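Long-range contacts in NAD(P)-dependent oxidoreductase (Pseudomonas putida, PDB 7A3W), which probably catalyses the NADPH-dependent reduction of imines, serving as a multifunctional biocatalyst for conjugate reduction and reductive amination: residues Ser271-Ala276 against Ala287-Ala292; Gly194-Ser199 against Ala259-Ala264; Pro9-Leu14 against Ser65-Ile70; Gly93-Asn98 against Asn118-Asp123; Gly125-Pro130 against Pro175-Leu180. One frame throughout, in Å; residues are numbered along the deposited sequence. Where two conformers were deposited one is given.

Contacts 3 and 4 lie side by side in the parallel sheet of the NADPH-binding domain: strand 67-70 of contact 3 bonds to strand 95-98 of contact 4, through I68 O and V97 N among others. Both rest on backbone hydrogen bonds, with polar side chains and waters added. Contacts 1 and 2 belong to the helical C-terminal domain, their centres about 26 and 27 Å from that of the chain; they are apolar, without a bond across, and both touch the second subunit. Contact 5 sits at the middle of the chain, where strand 120-126, shared with contact 4, meets helix 173-200, shared with contact 2, beside the cofactor. All five are largely buried.

Contact 1 of 5, residues Ser271-Ala276 against Ala287-Ala292; sequences SYCRMA and ASLFKA
L289 reaches from the short C-terminal helix 289-293 onto helix 264-278 and lies against Y272, C273 and A276. From CB, which leaves the helix alongside the other segment and not straight at it, a chi1 of -96° carries CG to 3.7 Å from Y272 O, and beyond CG the two methyls part. CD1 goes to the methyl of A276, at 3.5 Å from A276 CB. CD2 goes to the preceding turn, 3.9 Å from Y272 CB, with C273 SG 4.1 Å from the same L289 CD2. One turn further along, A292 meets A276 where the backbones come nearest, with A292 CB 3.6 Å from A276 CA. M275 flanks that spot, its CB 4.2 Å from A292 CB. An alanine in place of L289 would probably open a gap between the helices where CD1 and CD2 met A276, Y272 and C273, leaving A276 CB the A292 methyl. The pair belongs to the helical C-terminal domain, and the second subunit adjoins it: L192 of that subunit packs on L289, while the phenol of Y272 leads away to hydrogen bonds with E193 and the A264 amide of the second subunit. No hydrogen bond joins the two segments; the contact is apolar packing, in which small methyls let A276 CA and A292 CA come within 5.0 Å and one leucine fills the space beside them.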
# COMPACT_ATOMS: atom_id res chain seq x y z
N SER B 271 11.59 -1.56 -12.27
CA SER B 271 12.67 -0.59 -12.57
C SER B 271 13.52 -0.37 -11.32
O SER B 271 14.74 -0.26 -11.44
CB SER B 271 12.13 0.72 -13.14
OG SER B 271 11.57 1.54 -12.12
N TYR B 272 12.91 -0.33 -10.13
CA TYR B 272 13.66 -0.11 -8.87
C TYR B 272 14.46 -1.37 -8.55
O TYR B 272 15.63 -1.27 -8.12
CB TYR B 272 12.71 0.28 -7.75
CG TYR B 272 12.01 1.60 -7.96
CD1 TYR B 272 12.48 2.53 -8.87
CD2 TYR B 272 10.91 1.95 -7.19
CE1 TYR B 272 11.86 3.76 -9.04
CE2 TYR B 272 10.29 3.19 -7.34
CZ TYR B 272 10.77 4.09 -8.28
OH TYR B 272 10.19 5.32 -8.47
N CYS B 273 13.87 -2.55 -8.75
CA CYS B 273 14.57 -3.84 -8.64
C CYS B 273 15.80 -3.83 -9.55
O CYS B 273 16.86 -4.23 -9.08
CB CYS B 273 13.67 -5.00 -9.00
SG CYS B 273 12.45 -5.33 -7.71
N ARG B 274 15.64 -3.41 -10.80
CA ARG B 274 16.75 -3.45 -11.79
C ARG B 274 17.83 -2.45 -11.39
O ARG B 274 19.01 -2.79 -11.50
CB ARG B 274 16.19 -3.29 -13.21
CG ARG B 274 15.42 -4.52 -13.67
CD ARG B 274 15.08 -4.46 -15.13
NE ARG B 274 13.83 -5.16 -15.41
CZ ARG B 274 13.68 -6.47 -15.35
NH1 ARG B 274 14.69 -7.25 -15.02
NH2 ARG B 274 12.51 -7.00 -15.65
N MET B 275 17.46 -1.28 -10.87
CA MET B 275 18.41 -0.32 -10.25
C MET B 275 19.28 -1.06 -9.24
O MET B 275 20.50 -0.91 -9.29
CB MET B 275 17.70 0.79 -9.48
CG MET B 275 17.42 2.03 -10.27
SD MET B 275 16.41 3.15 -9.26
CE MET B 275 15.47 3.84 -10.62
N ALA B 276 18.67 -1.83 -8.33
CA ALA B 276 19.38 -2.55 -7.27
C ALA B 276 20.29 -3.62 -7.88
O ALA B 276 21.47 -3.71 -7.46
CB ALA B 276 18.39 -3.12 -6.27
N ALA B 287 14.81 -4.59 0.84
CA ALA B 287 15.02 -3.27 1.49
C ALA B 287 16.17 -2.52 0.81
O ALA B 287 16.15 -1.30 0.81
CB ALA B 287 15.23 -3.44 2.98
N SER B 288 17.13 -3.21 0.19
CA SER B 288 18.31 -2.59 -0.47
C SER B 288 17.86 -1.64 -1.59
O SER B 288 18.68 -0.83 -2.03
CB SER B 288 19.26 -3.64 -0.97
OG SER B 288 18.69 -4.38 -2.05
N LEU B 289 16.62 -1.77 -2.09
CA LEU B 289 16.11 -0.86 -3.15
C LEU B 289 16.19 0.60 -2.65
O LEU B 289 16.46 1.47 -3.46
CB LEU B 289 14.67 -1.21 -3.51
CG LEU B 289 14.48 -2.10 -4.73
CD1 LEU B 289 15.28 -3.39 -4.61
CD2 LEU B 289 13.01 -2.39 -4.91
N PHE B 290 15.99 0.84 -1.35
CA PHE B 290 16.07 2.21 -0.78
C PHE B 290 17.43 2.82 -1.14
O PHE B 290 17.45 3.97 -1.60
CB PHE B 290 15.87 2.20 0.73
CG PHE B 290 15.94 3.55 1.37
CD1 PHE B 290 17.15 4.11 1.74
CD2 PHE B 290 14.78 4.27 1.66
CE1 PHE B 290 17.21 5.34 2.38
CE2 PHE B 290 14.84 5.50 2.30
CZ PHE B 290 16.05 6.03 2.66
N LYS B 291 18.51 2.07 -0.93
CA LYS B 291 19.90 2.54 -1.16
C LYS B 291 20.11 2.71 -2.66
O LYS B 291 20.77 3.69 -3.05
CB LYS B 291 20.87 1.56 -0.50
CG LYS B 291 22.35 1.69 -0.85
CD LYS B 291 23.17 0.59 -0.18
CE LYS B 291 24.62 0.61 -0.58
NZ LYS B 291 25.29 1.81 -0.02
N ALA B 292 19.55 1.83 -3.50
CA ALA B 292 19.73 1.88 -4.97
C ALA B 292 19.00 3.11 -5.53
O ALA B 292 19.45 3.72 -6.53
CB ALA B 292 19.21 0.63 -5.60

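Contact 2 of 5, residues Gly194-Ser199 against Ala259-Ala264; sequences GAVLAS and ANAPHA
V196 is the first residue of helix 173-200 here to touch the turn 259-264, using one methyl for two partners. Its CG1 stands anti to the backbone N (chi1 167°), and from there it meets the methyl of A261, at 3.7 Å from A261 CB. The same V196 CG1 lies 4.1 Å from P262 CD, the valine and proline side chains crossing at about a right angle. F290 of the second subunit also packs on V196, placing this part of the helix close to the dimer interface. L197 follows, its CA 6.0 Å from A261 CA, the nearest approach of the two backbones. The turn it faces links two helices of the C-terminal domain: helix 242-258 ends in a Schellman motif, with N260 at a positive phi of 51°, and H263 takes the N-cap position of helix 264-278. A259, just before N260, and A261, just after it, both direct CB at helix 173-200. L197 has CG anti to its backbone N (chi1 -175°) and sends CD1 to the first of the two alanines, 3.7 Å from A259 CB. L256, on helix 242-258, packs against L197 and A261 alike. Farther along the turn, P262 packs on Y272 of the second subunit.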
# COMPACT_ATOMS: atom_id res chain seq x y z
N GLY B 194 -3.86 -4.75 -9.51
CA GLY B 194 -4.19 -6.12 -9.06
C GLY B 194 -5.67 -6.45 -9.21
O GLY B 194 -5.99 -7.57 -9.66
N ALA B 195 -6.56 -5.54 -8.82
CA ALA B 195 -8.01 -5.77 -8.87
C ALA B 195 -8.41 -6.00 -10.33
O ALA B 195 -9.24 -6.90 -10.59
CB ALA B 195 -8.75 -4.60 -8.27
N VAL B 196 -7.78 -5.29 -11.26
CA VAL B 196 -8.07 -5.45 -12.70
C VAL B 196 -7.59 -6.84 -13.15
O VAL B 196 -8.38 -7.56 -13.80
CB VAL B 196 -7.50 -4.30 -13.54
CG1 VAL B 196 -7.52 -4.65 -15.02
CG2 VAL B 196 -8.25 -3.01 -13.27
N LEU B 197 -6.36 -7.23 -12.80
CA LEU B 197 -5.87 -8.60 -13.15
C LEU B 197 -6.84 -9.64 -12.59
O LEU B 197 -7.23 -10.57 -13.32
CB LEU B 197 -4.44 -8.79 -12.63
CG LEU B 197 -3.77 -10.12 -13.02
CD1 LEU B 197 -3.73 -10.28 -14.54
CD2 LEU B 197 -2.36 -10.20 -12.48
N ALA B 198 -7.24 -9.52 -11.33
CA ALA B 198 -8.12 -10.52 -10.69
C ALA B 198 -9.44 -10.62 -11.47
O ALA B 198 -9.88 -11.73 -11.80
CB ALA B 198 -8.38 -10.15 -9.27
N SER B 199 -10.01 -9.46 -11.78
CA SER B 199 -11.27 -9.33 -12.54
C SER B 199 -11.14 -10.04 -13.89
O SER B 199 -12.10 -10.76 -14.26
CB SER B 199 -11.67 -7.88 -12.69
OG SER B 199 -12.77 -7.76 -13.57
N ALA B 259 -3.48 -10.66 -19.86
CA ALA B 259 -4.83 -10.17 -19.49
C ALA B 259 -5.15 -8.85 -20.20
O ALA B 259 -6.28 -8.37 -20.04
CB ALA B 259 -4.95 -9.99 -18.00
N ASN B 260 -4.19 -8.26 -20.91
CA ASN B 260 -4.30 -6.87 -21.43
C ASN B 260 -4.69 -5.91 -20.31
O ASN B 260 -5.42 -4.93 -20.57
CB ASN B 260 -5.26 -6.83 -22.61
CG ASN B 260 -4.57 -7.41 -23.82
OD1 ASN B 260 -4.83 -8.55 -24.20
ND2 ASN B 260 -3.62 -6.67 -24.37
N ALA B 261 -4.23 -6.18 -19.09
CA ALA B 261 -4.40 -5.29 -17.93
C ALA B 261 -3.22 -4.31 -17.93
O ALA B 261 -2.12 -4.64 -18.34
CB ALA B 261 -4.48 -6.08 -16.67
N PRO B 262 -3.42 -3.06 -17.47
CA PRO B 262 -2.31 -2.13 -17.29
C PRO B 262 -1.31 -2.63 -16.24
O PRO B 262 -1.71 -3.30 -15.29
CB PRO B 262 -2.95 -0.82 -16.82
CG PRO B 262 -4.44 -1.01 -16.99
CD PRO B 262 -4.72 -2.49 -17.11
N HIS B 263 -0.04 -2.25 -16.41
CA HIS B 263 1.09 -2.75 -15.61
C HIS B 263 2.12 -1.65 -15.32
O HIS B 263 3.29 -1.99 -15.08
CB HIS B 263 1.70 -3.97 -16.32
CG HIS B 263 2.09 -3.69 -17.73
ND1 HIS B 263 3.28 -3.07 -18.05
CD2 HIS B 263 1.47 -3.94 -18.90
CE1 HIS B 263 3.38 -2.96 -19.36
NE2 HIS B 263 2.30 -3.50 -19.91
N ALA B 264 1.69 -0.39 -15.28
CA ALA B 264 2.59 0.75 -15.00
C ALA B 264 3.17 0.68 -13.58
O ALA B 264 4.32 1.08 -13.34
CB ALA B 264 1.84 2.04 -15.21

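Contact 3 of 5, residues Pro9-Leu14 against Ser65-Ile70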
# COMPACT_ATOMS: atom_id res chain seq x y z
N PRO B 9 -15.13 29.02 21.28
CA PRO B 9 -14.70 30.21 20.55
C PRO B 9 -15.02 30.13 19.05
O PRO B 9 -15.43 29.09 18.58
CB PRO B 9 -13.19 30.20 20.78
CG PRO B 9 -12.87 28.72 20.81
CD PRO B 9 -14.02 28.11 21.59
N SER B 10 -14.85 31.24 18.34
CA SER B 10 -15.16 31.33 16.90
C SER B 10 -14.02 30.71 16.10
O SER B 10 -12.84 30.87 16.50
CB SER B 10 -15.43 32.74 16.45
OG SER B 10 -15.67 32.79 15.04
N VAL B 11 -14.36 30.01 15.02
CA VAL B 11 -13.37 29.50 14.04
C VAL B 11 -13.80 29.98 12.66
O VAL B 11 -14.98 29.99 12.43
CB VAL B 11 -13.27 27.98 14.08
CG1 VAL B 11 -12.18 27.49 13.15
CG2 VAL B 11 -13.03 27.50 15.51
N SER B 12 -12.86 30.33 11.81
CA SER B 12 -13.14 30.68 10.40
C SER B 12 -12.58 29.57 9.49
O SER B 12 -11.55 28.98 9.83
CB SER B 12 -12.60 32.04 10.04
OG SER B 12 -13.24 33.08 10.78
N VAL B 13 -13.32 29.24 8.44
CA VAL B 13 -12.92 28.25 7.40
C VAL B 13 -13.01 28.99 6.07
O VAL B 13 -14.07 29.53 5.77
CB VAL B 13 -13.80 26.98 7.44
CG1 VAL B 13 -13.48 26.03 6.29
CG2 VAL B 13 -13.70 26.28 8.80
N LEU B 14 -11.90 29.03 5.34
CA LEU B 14 -11.83 29.66 4.01
C LEU B 14 -11.60 28.54 3.00
O LEU B 14 -10.59 27.86 3.08
CB LEU B 14 -10.69 30.68 3.98
CG LEU B 14 -10.94 32.01 4.69
CD1 LEU B 14 -11.02 31.83 6.19
CD2 LEU B 14 -9.83 33.00 4.33
N SER B 65 -12.40 35.67 13.68
CA SER B 65 -11.94 34.55 14.54
C SER B 65 -10.45 34.69 14.87
O SER B 65 -9.71 35.31 14.09
CB SER B 65 -12.23 33.21 13.87
OG SER B 65 -13.57 33.14 13.44
N ASN B 66 -10.02 34.03 15.95
CA ASN B 66 -8.57 33.91 16.28
C ASN B 66 -8.02 32.57 15.74
O ASN B 66 -6.81 32.38 15.87
CB ASN B 66 -8.30 34.09 17.77
CG ASN B 66 -8.67 32.88 18.60
OD1 ASN B 66 -9.31 31.94 18.12
ND2 ASN B 66 -8.23 32.86 19.86
N LEU B 67 -8.84 31.70 15.15
CA LEU B 67 -8.37 30.47 14.46
C LEU B 67 -8.94 30.43 13.04
O LEU B 67 -10.16 30.38 12.88
CB LEU B 67 -8.79 29.22 15.25
CG LEU B 67 -8.42 27.89 14.60
CD1 LEU B 67 -6.93 27.79 14.38
CD2 LEU B 67 -8.94 26.73 15.43
N ILE B 68 -8.07 30.51 12.05
CA ILE B 68 -8.42 30.65 10.62
C ILE B 68 -7.90 29.41 9.88
O ILE B 68 -6.67 29.29 9.69
CB ILE B 68 -7.82 31.92 10.02
CG1 ILE B 68 -7.96 33.18 10.88
CG2 ILE B 68 -8.35 32.09 8.60
CD1 ILE B 68 -9.37 33.50 11.34
N ILE B 69 -8.80 28.56 9.42
CA ILE B 69 -8.44 27.27 8.75
C ILE B 69 -8.60 27.48 7.24
O ILE B 69 -9.67 27.92 6.82
CB ILE B 69 -9.30 26.12 9.27
CG1 ILE B 69 -9.03 25.87 10.75
CG2 ILE B 69 -9.08 24.88 8.42
CD1 ILE B 69 -10.11 25.07 11.42
N ILE B 70 -7.56 27.20 6.48
CA ILE B 70 -7.55 27.39 5.00
C ILE B 70 -7.66 26.02 4.36
O ILE B 70 -6.88 25.13 4.72
CB ILE B 70 -6.27 28.09 4.54
CG1 ILE B 70 -5.90 29.29 5.40
CG2 ILE B 70 -6.39 28.45 3.05
CD1 ILE B 70 -6.96 30.36 5.48
O HOH W 1 -12.19 33.12 17.75
O HOH W 2 -10.91 29.89 18.32
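Strands 10-14 and 67-70 run parallel at 21° to each other, S12 pairing with I68, V13 with I69 and L14 with I70. They are neighbours in the middle of the Rossmann sheet, where strand order changes direction. S12 takes two bonds: its N gives to L67 O at 2.9 Å, and its O accepts I69 N, a donor tilted 30° from the carbonyl plane. L14 N closes the series on I69 O, also 2.9 Å. V11 and I69 cross on one face, V11 CG1 3.6 Å from I69 CD1; on the other, L14 CD1 rests 3.6 Å from I68 CG2. At the start of the strands S65 OG sits between two serines, hydrogen-bonded to S10 OG at 2.7 Å and equally near S12 OG, which also bonds to A61 O. Two waters donate to S10 O: one accepts N66 N at 3.0 Å, and the other gives its second proton to N66 OD1 at 2.6 Å.

Contact 4 of 5, residues Gly93-Asn98 against Asn118-Asp123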
# COMPACT_ATOMS: atom_id res chain seq x y z
N GLY B 93 -2.67 37.82 17.50
CA GLY B 93 -3.49 36.91 18.31
C GLY B 93 -4.18 35.85 17.46
O GLY B 93 -4.92 35.02 18.02
N LYS B 94 -4.00 35.87 16.14
CA LYS B 94 -4.73 34.96 15.22
C LYS B 94 -3.78 33.87 14.71
O LYS B 94 -2.64 34.19 14.31
CB LYS B 94 -5.32 35.70 14.02
CG LYS B 94 -6.32 36.80 14.32
CD LYS B 94 -6.89 37.40 13.05
CE LYS B 94 -7.84 38.56 13.25
NZ LYS B 94 -8.99 38.21 14.11
N THR B 95 -4.27 32.64 14.65
CA THR B 95 -3.52 31.47 14.14
C THR B 95 -4.12 31.09 12.79
O THR B 95 -5.31 30.79 12.73
CB THR B 95 -3.54 30.30 15.12
OG1 THR B 95 -2.85 30.77 16.27
CG2 THR B 95 -2.89 29.05 14.59
N ILE B 96 -3.30 31.18 11.76
CA ILE B 96 -3.64 30.65 10.42
C ILE B 96 -3.15 29.20 10.34
O ILE B 96 -1.97 28.98 10.54
CB ILE B 96 -2.99 31.53 9.34
CG1 ILE B 96 -3.59 32.93 9.36
CG2 ILE B 96 -3.10 30.87 7.99
CD1 ILE B 96 -4.86 33.04 8.60
N VAL B 97 -4.05 28.27 10.01
CA VAL B 97 -3.75 26.83 9.79
C VAL B 97 -4.07 26.52 8.34
O VAL B 97 -5.23 26.51 7.98
CB VAL B 97 -4.53 25.91 10.73
CG1 VAL B 97 -4.12 24.46 10.53
CG2 VAL B 97 -4.33 26.30 12.18
N ASN B 98 -3.03 26.29 7.54
CA ASN B 98 -3.17 26.09 6.09
C ASN B 98 -3.20 24.58 5.80
O ASN B 98 -2.12 23.95 5.81
CB ASN B 98 -2.01 26.81 5.43
CG ASN B 98 -2.08 26.76 3.93
OD1 ASN B 98 -2.97 26.14 3.36
ND2 ASN B 98 -1.06 27.37 3.32
N ASN B 118 1.61 40.06 11.71
CA ASN B 118 1.73 39.71 13.15
C ASN B 118 0.82 38.53 13.49
O ASN B 118 0.48 38.32 14.69
CB ASN B 118 1.45 40.92 14.06
CG ASN B 118 2.46 42.03 13.84
OD1 ASN B 118 2.11 43.11 13.38
ND2 ASN B 118 3.72 41.77 14.14
N GLY B 119 0.50 37.72 12.48
CA GLY B 119 -0.24 36.46 12.67
C GLY B 119 0.70 35.34 13.03
O GLY B 119 1.93 35.53 12.95
N LEU B 120 0.14 34.23 13.48
CA LEU B 120 0.85 32.99 13.84
C LEU B 120 0.49 31.95 12.78
O LEU B 120 -0.70 31.92 12.40
CB LEU B 120 0.37 32.50 15.21
CG LEU B 120 0.97 33.09 16.48
CD1 LEU B 120 1.74 34.37 16.25
CD2 LEU B 120 -0.11 33.28 17.52
N TYR B 121 1.43 31.13 12.35
CA TYR B 121 1.25 30.23 11.19
C TYR B 121 1.55 28.79 11.56
O TYR B 121 2.63 28.46 12.13
CB TYR B 121 2.14 30.66 10.02
CG TYR B 121 1.88 29.86 8.78
CD1 TYR B 121 0.67 29.95 8.11
CD2 TYR B 121 2.80 28.94 8.32
CE1 TYR B 121 0.41 29.20 6.97
CE2 TYR B 121 2.55 28.16 7.19
CZ TYR B 121 1.36 28.30 6.51
OH TYR B 121 1.17 27.55 5.38
N VAL B 122 0.61 27.91 11.20
CA VAL B 122 0.74 26.44 11.30
C VAL B 122 0.40 25.88 9.92
O VAL B 122 -0.67 26.20 9.40
CB VAL B 122 -0.16 25.89 12.41
CG1 VAL B 122 0.00 24.39 12.56
CG2 VAL B 122 0.12 26.59 13.72
N ASP B 123 1.30 25.07 9.37
CA ASP B 123 1.05 24.36 8.10
C ASP B 123 0.50 22.97 8.45
O ASP B 123 0.83 22.44 9.53
CB ASP B 123 2.31 24.32 7.24
CG ASP B 123 1.92 24.11 5.79
OD1 ASP B 123 1.21 24.98 5.29
OD2 ASP B 123 2.28 23.06 5.22
O HOH W 3 0.34 37.43 17.21
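A beta-alpha-beta crossover, strand 95-98, helix 104-116 and strand 120-126, brings T95, I96, V97 and N98 alongside L120, Y121, V122 and D123 as parallel neighbours. Four backbone bonds join them: K94 O accepts L120 N, I96 N gives to L120 O at 2.8 Å, I96 O accepts V122 N, and N98 N gives to V122 O. Ahead of the strands a water bridges G93 N and N118 O. On one face T95 CG2 meets V122 CG2 at 4.0 Å, and V97 and V122 lie side by side. On the other, Y121 has CG anti to its backbone N (chi1 -174°), and its ring passes I96, CD1 3.9 Å from I96 CG2, before reaching N98. There Y121 OH accepts N98 ND2 at 3.0 Å, lying 21° out of the amide plane, and also donates weakly to D123 OD1 at 2.6 Å. Amide and ring planes are 67° apart. A phenylalanine in place of Y121 would probably leave N98 ND2 without this acceptor and D123 OD1 without its weak donor, the N98 amide then being held through OD1 by S100 N. D123 OD1 keeps its salt bridge to K75. The N98 side chain, about 7 Å from the bound NADPH, thus lies at the C-terminal ends of the parallel strands, the end at which a Rossmann fold binds its dinucleotide.

Contact 5 of 5, residues Gly125-Pro130 against Pro175-Leu180. With NDP (NADPH dihydro-nicotinamide-adenine-dinucleotide phosphate), chain F.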
# COMPACT_ATOMS: atom_id res chain seq x y z
N GLY B 125 -1.66 19.08 6.98
CA GLY B 125 -1.93 18.13 5.89
C GLY B 125 -2.96 17.13 6.37
O GLY B 125 -2.73 16.51 7.43
N ILE B 126 -4.07 17.04 5.64
CA ILE B 126 -5.22 16.18 6.02
C ILE B 126 -4.99 14.78 5.45
O ILE B 126 -4.85 14.63 4.22
CB ILE B 126 -6.56 16.77 5.58
CG1 ILE B 126 -6.76 18.21 6.07
CG2 ILE B 126 -7.68 15.84 6.03
CD1 ILE B 126 -7.87 18.97 5.41
N MET B 127 -4.96 13.78 6.32
CA MET B 127 -4.61 12.39 5.96
C MET B 127 -5.88 11.52 5.94
O MET B 127 -5.92 10.45 6.56
CB MET B 127 -3.55 11.85 6.94
CG MET B 127 -2.40 12.85 7.24
SD MET B 127 -1.69 13.64 5.72
CE MET B 127 -0.87 12.26 4.96
N CYS B 128 -6.88 11.95 5.17
CA CYS B 128 -8.19 11.25 5.07
C CYS B 128 -9.05 11.89 3.99
O CYS B 128 -8.72 12.97 3.48
CB CYS B 128 -8.95 11.25 6.40
SG CYS B 128 -9.61 12.87 6.89
N TYR B 129 -10.15 11.21 3.67
CA TYR B 129 -11.25 11.78 2.85
C TYR B 129 -12.24 12.45 3.79
O TYR B 129 -12.23 12.19 5.01
CB TYR B 129 -11.89 10.68 2.00
CG TYR B 129 -11.00 10.18 0.89
CD1 TYR B 129 -10.86 10.93 -0.27
CD2 TYR B 129 -10.29 9.00 0.97
CE1 TYR B 129 -10.08 10.50 -1.32
CE2 TYR B 129 -9.43 8.59 -0.05
CZ TYR B 129 -9.37 9.32 -1.21
OH TYR B 129 -8.57 8.95 -2.25
N PRO B 130 -13.10 13.35 3.25
CA PRO B 130 -13.98 14.15 4.11
C PRO B 130 -14.83 13.30 5.08
O PRO B 130 -15.06 13.74 6.21
CB PRO B 130 -14.82 14.92 3.10
CG PRO B 130 -13.88 15.10 1.93
CD PRO B 130 -13.17 13.76 1.83
N PRO B 175 6.93 18.17 3.16
CA PRO B 175 7.65 17.04 2.55
C PRO B 175 7.16 15.69 3.06
O PRO B 175 7.03 14.76 2.28
CB PRO B 175 9.12 17.33 2.88
CG PRO B 175 9.14 18.83 3.11
CD PRO B 175 7.84 19.12 3.84
N THR B 176 6.86 15.59 4.35
CA THR B 176 6.34 14.37 4.99
C THR B 176 4.96 14.05 4.42
O THR B 176 4.72 12.90 4.03
CB THR B 176 6.37 14.54 6.50
OG1 THR B 176 7.75 14.56 6.86
CG2 THR B 176 5.64 13.44 7.26
N TYR B 177 4.08 15.05 4.38
CA TYR B 177 2.71 14.96 3.81
C TYR B 177 2.79 14.45 2.38
O TYR B 177 2.11 13.48 2.03
CB TYR B 177 2.07 16.35 3.89
CG TYR B 177 0.81 16.61 3.13
CD1 TYR B 177 -0.42 16.23 3.64
CD2 TYR B 177 0.82 17.33 1.93
CE1 TYR B 177 -1.61 16.53 3.00
CE2 TYR B 177 -0.36 17.60 1.25
CZ TYR B 177 -1.59 17.23 1.80
OH TYR B 177 -2.78 17.51 1.19
N LEU B 178 3.66 15.05 1.57
CA LEU B 178 3.75 14.64 0.16
C LEU B 178 4.35 13.23 0.03
O LEU B 178 3.87 12.44 -0.84
CB LEU B 178 4.55 15.69 -0.60
CG LEU B 178 3.96 17.10 -0.70
CD1 LEU B 178 4.94 18.00 -1.45
CD2 LEU B 178 2.61 17.12 -1.39
N ALA B 179 5.30 12.86 0.89
CA ALA B 179 5.94 11.53 0.90
C ALA B 179 4.89 10.47 1.26
O ALA B 179 4.81 9.44 0.60
CB ALA B 179 7.12 11.50 1.84
N LEU B 180 4.08 10.72 2.30
CA LEU B 180 3.00 9.77 2.69
C LEU B 180 1.96 9.61 1.58
O LEU B 180 1.50 8.48 1.34
CB LEU B 180 2.37 10.25 3.99
CG LEU B 180 3.30 10.16 5.19
CD1 LEU B 180 2.76 10.96 6.37
CD2 LEU B 180 3.52 8.72 5.60
PA NDP F . -12.39 21.17 -4.18
O1A NDP F . -13.67 20.52 -3.74
O2A NDP F . -12.01 21.27 -5.64
O5B NDP F . -12.41 22.65 -3.57
C5B NDP F . -11.43 23.62 -4.00
C4B NDP F . -11.67 24.86 -3.18
O4B NDP F . -10.69 25.88 -3.54
C3B NDP F . -13.05 25.51 -3.35
O3B NDP F . -13.38 26.15 -2.14
C2B NDP F . -12.75 26.51 -4.47
O2B NDP F . -13.62 27.64 -4.59
C1B NDP F . -11.41 27.02 -3.96
N9A NDP F . -10.65 27.73 -4.97
C8A NDP F . -10.14 27.26 -6.15
N7A NDP F . -9.51 28.19 -6.83
C5A NDP F . -9.57 29.31 -6.02
C6A NDP F . -9.08 30.63 -6.16
N6A NDP F . -8.37 31.05 -7.21
N1A NDP F . -9.33 31.49 -5.16
C2A NDP F . -10.04 31.08 -4.10
N3A NDP F . -10.56 29.89 -3.86
C4A NDP F . -10.28 29.04 -4.87
O3 NDP F . -11.12 20.60 -3.41
PN NDP F . -11.10 19.80 -2.01
O1N NDP F . -11.30 18.38 -2.38
O2N NDP F . -12.07 20.41 -1.05
O5D NDP F . -9.58 19.98 -1.59
C5D NDP F . -9.08 21.16 -0.93
C4D NDP F . -7.66 20.89 -0.50
O4D NDP F . -7.64 19.82 0.49
C3D NDP F . -6.69 20.46 -1.62
O3D NDP F . -5.47 21.17 -1.48
C2D NDP F . -6.58 18.96 -1.41
O2D NDP F . -5.36 18.45 -1.93
C1D NDP F . -6.73 18.82 0.11
N1N NDP F . -7.30 17.51 0.55
C2N NDP F . -8.52 17.04 0.11
C3N NDP F . -8.95 15.76 0.39
C7N NDP F . -10.26 15.22 -0.07
O7N NDP F . -10.48 14.02 0.13
N7N NDP F . -11.17 15.99 -0.63
C4N NDP F . -8.11 14.90 1.26
C5N NDP F . -6.87 15.49 1.69
C6N NDP F . -6.57 16.75 1.43
P2B NDP F . -14.96 27.42 -5.47
O1X NDP F . -14.46 26.79 -6.77
O2X NDP F . -15.95 26.61 -4.66
O3X NDP F . -15.37 28.86 -5.63
O HOH W 4 -4.34 18.71 3.23
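Y177 OH is gripped twice, by the hydroxyl of T101 and by a water at 2.8 Å. The same water accepts I126 N at 2.9 Å and so ties the tyrosine of helix 173-200 to the end of strand 120-126. Behind the hydroxyl the ring crowds the strand: Y177 CD1 is 3.3 Å from G125 CA, and any CB at this glycine would clash with the ring. M127 comes to the ring's edge in a Met-aromatic contact, its SD 3.6 Å from Y177 CD1, the line from the ring centre to SD lying 76° off the ring normal. A chi2 of -47° turns SD to the ring, and chi3 of -69° puts CE 3.9 Å from L180 CB, the two side chains crossing at about a right angle. The contact is the junction of the Rossmann domain with the long helix that opens the C-terminal domain, and NADPH lies against it: C128 O is 3.0 Å from C4N, the hydride-bearing carbon of the nicotinamide, and I126 O is 3.3 Å from NADPH C5N. I126 O is also hydrogen-bonded to Y181 OH, and T101 OG1, the partner of Y177, bonds to the cofactor as well. Y129 and P130 border the carboxamide, with Y129 CD1 3.1 Å from NADPH O7N. The hydroxyl of Y129 hydrogen-bonds to H245 NE2 of the second subunit.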